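Local coordinates for protein ATP-dependent CLP protease, putative (Plasmodium falciparum, PDB 2F6I) that probably hydrolyses proteins to small peptides in an ATP-dependent manner as a ClpP serine peptidase, of which this chain is the catalytic domain, at residues Lys51-Leu56 with Leu86-Ile91; Gly80-Gly85 with Ala108-Val113. All blocks are in the same frame, centred on the assembly; numbering follows the deposited sequence.

Interaction 1: residues Lys51-Leu56 with Leu86-Ile91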
# COMPACT_ATOMS: atom_id res chain seq x y z
N LYS C 51 -22.41 15.43 5.40
CA LYS C 51 -21.78 16.67 5.82
C LYS C 51 -22.34 17.95 5.21
O LYS C 51 -22.74 18.86 5.92
CB LYS C 51 -20.27 16.60 5.55
CG LYS C 51 -19.50 17.83 5.99
CD LYS C 51 -18.00 17.65 5.76
CE LYS C 51 -17.22 18.90 6.13
NZ LYS C 51 -17.64 20.07 5.30
N THR C 52 -22.37 18.01 3.88
CA THR C 52 -22.86 19.20 3.19
C THR C 52 -24.34 19.46 3.43
O THR C 52 -24.76 20.62 3.54
CB THR C 52 -22.58 19.11 1.68
OG1 THR C 52 -23.28 18.01 1.11
CG2 THR C 52 -21.08 18.92 1.45
N ALA C 53 -25.14 18.40 3.52
CA ALA C 53 -26.57 18.55 3.77
C ALA C 53 -26.78 19.14 5.16
O ALA C 53 -27.65 19.98 5.36
CB ALA C 53 -27.26 17.19 3.66
N ASP C 54 -25.97 18.70 6.11
CA ASP C 54 -26.05 19.18 7.48
C ASP C 54 -25.72 20.66 7.58
O ASP C 54 -26.39 21.41 8.29
CB ASP C 54 -25.11 18.39 8.39
CG ASP C 54 -24.97 18.99 9.78
OD1 ASP C 54 -26.00 19.10 10.49
OD2 ASP C 54 -23.84 19.36 10.16
N GLU C 55 -24.69 21.09 6.85
CA GLU C 55 -24.29 22.49 6.88
C GLU C 55 -25.37 23.36 6.24
O GLU C 55 -25.76 24.39 6.80
CB GLU C 55 -22.97 22.67 6.13
CG GLU C 55 -21.88 21.70 6.56
CD GLU C 55 -20.56 21.95 5.85
OE1 GLU C 55 -20.57 22.12 4.61
OE2 GLU C 55 -19.52 21.96 6.53
N LEU C 56 -25.84 22.95 5.07
CA LEU C 56 -26.87 23.70 4.36
C LEU C 56 -28.13 23.85 5.20
O LEU C 56 -28.72 24.93 5.25
CB LEU C 56 -27.21 23.01 3.03
CG LEU C 56 -28.17 23.74 2.10
CD1 LEU C 56 -27.64 25.13 1.79
CD2 LEU C 56 -28.34 22.94 0.81
N LEU C 86 -33.62 14.63 0.28
CA LEU C 86 -35.00 14.78 0.72
C LEU C 86 -35.06 15.52 2.05
O LEU C 86 -36.06 16.16 2.37
CB LEU C 86 -35.67 13.41 0.83
CG LEU C 86 -35.84 12.74 -0.54
CD1 LEU C 86 -36.25 11.28 -0.37
CD2 LEU C 86 -36.89 13.51 -1.35
N ALA C 87 -33.97 15.44 2.82
CA ALA C 87 -33.91 16.12 4.11
C ALA C 87 -33.81 17.62 3.84
O ALA C 87 -34.49 18.42 4.48
CB ALA C 87 -32.69 15.66 4.89
N ILE C 88 -32.96 17.99 2.88
CA ILE C 88 -32.80 19.39 2.53
C ILE C 88 -34.11 19.92 1.97
O ILE C 88 -34.49 21.06 2.23
CB ILE C 88 -31.69 19.56 1.47
CG1 ILE C 88 -30.33 19.21 2.08
CG2 ILE C 88 -31.68 20.99 0.95
CD1 ILE C 88 -29.17 19.32 1.12
N LEU C 89 -34.81 19.07 1.22
CA LEU C 89 -36.09 19.46 0.63
C LEU C 89 -37.10 19.76 1.74
O LEU C 89 -37.83 20.75 1.66
CB LEU C 89 -36.62 18.33 -0.27
CG LEU C 89 -37.71 18.70 -1.28
CD1 LEU C 89 -37.15 19.70 -2.28
CD2 LEU C 89 -38.20 17.45 -1.99
N ASP C 90 -37.13 18.92 2.77
CA ASP C 90 -38.04 19.13 3.89
C ASP C 90 -37.77 20.48 4.54
O ASP C 90 -38.69 21.26 4.79
CB ASP C 90 -37.89 18.03 4.95
CG ASP C 90 -38.71 16.79 4.64
OD1 ASP C 90 -39.74 16.92 3.95
OD2 ASP C 90 -38.34 15.69 5.11
N ILE C 91 -36.49 20.75 4.82
CA ILE C 91 -36.09 22.00 5.44
C ILE C 91 -36.49 23.17 4.54
O ILE C 91 -36.96 24.20 5.02
CB ILE C 91 -34.56 22.03 5.69
CG1 ILE C 91 -34.17 20.92 6.67
CG2 ILE C 91 -34.14 23.39 6.24
CD1 ILE C 91 -34.88 21.02 8.01
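Ile88 of helix 82-94 reaches across to Ala53 and Leu56 of helix 50-66 and carries nearly all of the contact. From CB the side chain forks. The short branch, CG2, rests against Leu56 CD2 at 3.9 Å. The long branch begins with CG1, which passes alongside Ala53, 4.0 Å from its CB. CD1 lies anti to CA (chi2 179°), which carries it into the angle between the two partners: it lies 3.8 Å from Ala53 CB and 3.7 Å from Leu56 CD2. One leucine methyl thus touches both branches of the isoleucine. The Leu56 and Ile88 side chains cross at about a right angle, and Leu56 also packs on Ile42 and Leu44 of strand 41-44. Farther along helix 82-94, Ile91 extends the same apolar seam to Ile57 and Leu60. Away from the contact, Lys51 NZ bridges to Glu55 OE2, while Asp54 pairs with Lys33 of a second subunit. No hydrogen bond crosses between 51-56 and 86-91: the three touching residues, all buried, meet through apolar packing alone, while the charged side chains of 51-56 turn to one another and to a second subunit.

Interaction 2: residues Gly80-Gly85 with Ala108-Val113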
# COMPACT_ATOMS: atom_id res chain seq x y z
N GLY C 80 -26.09 13.41 -5.03
CA GLY C 80 -25.41 12.56 -4.07
C GLY C 80 -26.37 11.61 -3.36
O GLY C 80 -26.90 10.68 -3.97
N SER C 81 -26.58 11.86 -2.07
CA SER C 81 -27.47 11.03 -1.26
C SER C 81 -28.92 11.51 -1.38
O SER C 81 -29.21 12.69 -1.19
CB SER C 81 -27.04 11.09 0.20
OG SER C 81 -28.01 10.50 1.05
N ILE C 82 -29.83 10.59 -1.71
CA ILE C 82 -31.23 10.95 -1.84
C ILE C 82 -31.87 11.23 -0.48
O ILE C 82 -32.74 12.09 -0.37
CB ILE C 82 -32.02 9.86 -2.60
CG1 ILE C 82 -31.56 9.83 -4.06
CG2 ILE C 82 -33.52 10.15 -2.54
CD1 ILE C 82 -32.33 8.87 -4.94
N ASN C 83 -31.45 10.50 0.55
CA ASN C 83 -31.98 10.72 1.90
C ASN C 83 -31.61 12.13 2.35
O ASN C 83 -32.45 12.88 2.83
CB ASN C 83 -31.39 9.72 2.90
CG ASN C 83 -32.18 8.43 2.98
OD1 ASN C 83 -33.36 8.45 3.33
ND2 ASN C 83 -31.53 7.31 2.66
N GLU C 84 -30.33 12.47 2.19
CA GLU C 84 -29.85 13.78 2.58
C GLU C 84 -30.47 14.85 1.68
O GLU C 84 -30.61 16.00 2.08
CB GLU C 84 -28.32 13.82 2.50
CG GLU C 84 -27.64 12.84 3.44
CD GLU C 84 -28.10 13.00 4.88
OE1 GLU C 84 -27.91 14.09 5.45
OE2 GLU C 84 -28.65 12.03 5.44
N GLY C 85 -30.84 14.44 0.47
CA GLY C 85 -31.45 15.37 -0.46
C GLY C 85 -32.87 15.68 -0.03
O GLY C 85 -33.28 16.83 0.02
N ALA C 108 -27.75 17.80 -11.11
CA ALA C 108 -28.32 16.47 -11.32
C ALA C 108 -29.05 15.90 -10.10
O ALA C 108 -28.90 16.38 -8.98
CB ALA C 108 -27.23 15.51 -11.76
N SER C 109 -29.85 14.86 -10.36
CA SER C 109 -30.62 14.18 -9.32
C SER C 109 -31.25 15.14 -8.32
O SER C 109 -31.91 16.11 -8.71
CB SER C 109 -29.73 13.16 -8.60
OG SER C 109 -30.50 12.32 -7.76
N MET C 110 -31.06 14.87 -7.03
CA MET C 110 -31.63 15.72 -5.99
C MET C 110 -31.27 17.19 -6.16
O MET C 110 -32.02 18.07 -5.74
CB MET C 110 -31.21 15.24 -4.59
CG MET C 110 -32.03 14.07 -4.06
SD MET C 110 -33.81 14.37 -4.22
CE MET C 110 -34.04 15.74 -3.10
N ALA C 111 -30.11 17.45 -6.76
CA ALA C 111 -29.68 18.83 -6.98
C ALA C 111 -30.68 19.47 -7.94
O ALA C 111 -31.08 20.62 -7.76
CB ALA C 111 -28.28 18.85 -7.57
N SER C 112 -31.08 18.71 -8.95
CA SER C 112 -32.04 19.18 -9.94
C SER C 112 -33.40 19.38 -9.29
O SER C 112 -34.10 20.35 -9.58
CB SER C 112 -32.17 18.16 -11.08
OG SER C 112 -30.98 18.11 -11.85
N VAL C 113 -33.78 18.47 -8.40
CA VAL C 113 -35.06 18.57 -7.70
C VAL C 113 -35.08 19.80 -6.81
O VAL C 113 -36.08 20.52 -6.76
CB VAL C 113 -35.32 17.32 -6.84
CG1 VAL C 113 -36.65 17.47 -6.12
CG2 VAL C 113 -35.33 16.07 -7.71
O HOH W 1 -29.03 12.85 -5.38
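Met110 folds its side chain over Gly85 and the backbone of Ile82, packing between helix 82-94 and helix 109-116. Its CG sits 3.9 Å from Gly85 CA and equally close to Ile82 CA. Bends at chi2 (-49°) and chi3 (-66°) curl the thioether back, so that the terminal CE comes to 3.3 Å from Gly85 C, against the peptide that leads into Leu86. With no side chain on Gly85, the helices approach to 5.5 Å between Gly85 CA and Met110 CA. Ile82 adds a looser apolar touch through CG1.

A polar bridge lies beside this packing. Water 1 accepts from Gly80 N at 3.0 Å and is hydrogen-bonded to Ser109 OG at 2.8 Å; Met110 N is 3.3 Å from the same water. Ser109 probably corresponds to the nucleophilic serine of ClpP peptidases, and its backbone is unusual, with a positive phi (41°). The water therefore probably sits in the oxyanion hole, which in this family is formed by backbone amides equivalent to those of Gly80 and Met110. Ser81 caps helix 82-94: its OG accepts from Glu84 N at 3.3 Å in a nearly straight bond. Glu84 turns its carboxylate away from 108-113, and its OE1 is hydrogen-bonded to Asn76 ND2 of a second subunit.

Helix 151-169 borders the contact, with Leu157 on Ile82 and Leu161 on both Ser109 and Val113. Gln135 touches Ile82 and Ser109, while strand 130-132 meets Ala108 and Ser112 through Met132 and Ile131.

In the fold
Helix 82-94 joins the two contacts: its first turn serves interaction 2, and the following turns serve interaction 1. Their centres are about 10 Å apart, and they touch directly, Met110 CE lying 3.6 Å from Leu86 N and Ala53 CB 3.6 Å from Glu84 OE1. One helix thus packs both on helix 50-66 and, with its first turn, on helix 109-116 near the predicted active site. Interaction 2 is the one near that site, the Ile82 side chain being about 10 Å from that of His134, a predicted active-site residue; interaction 1 lies away from it. Both contacts also reach a second subunit of the fourteen-chain assembly.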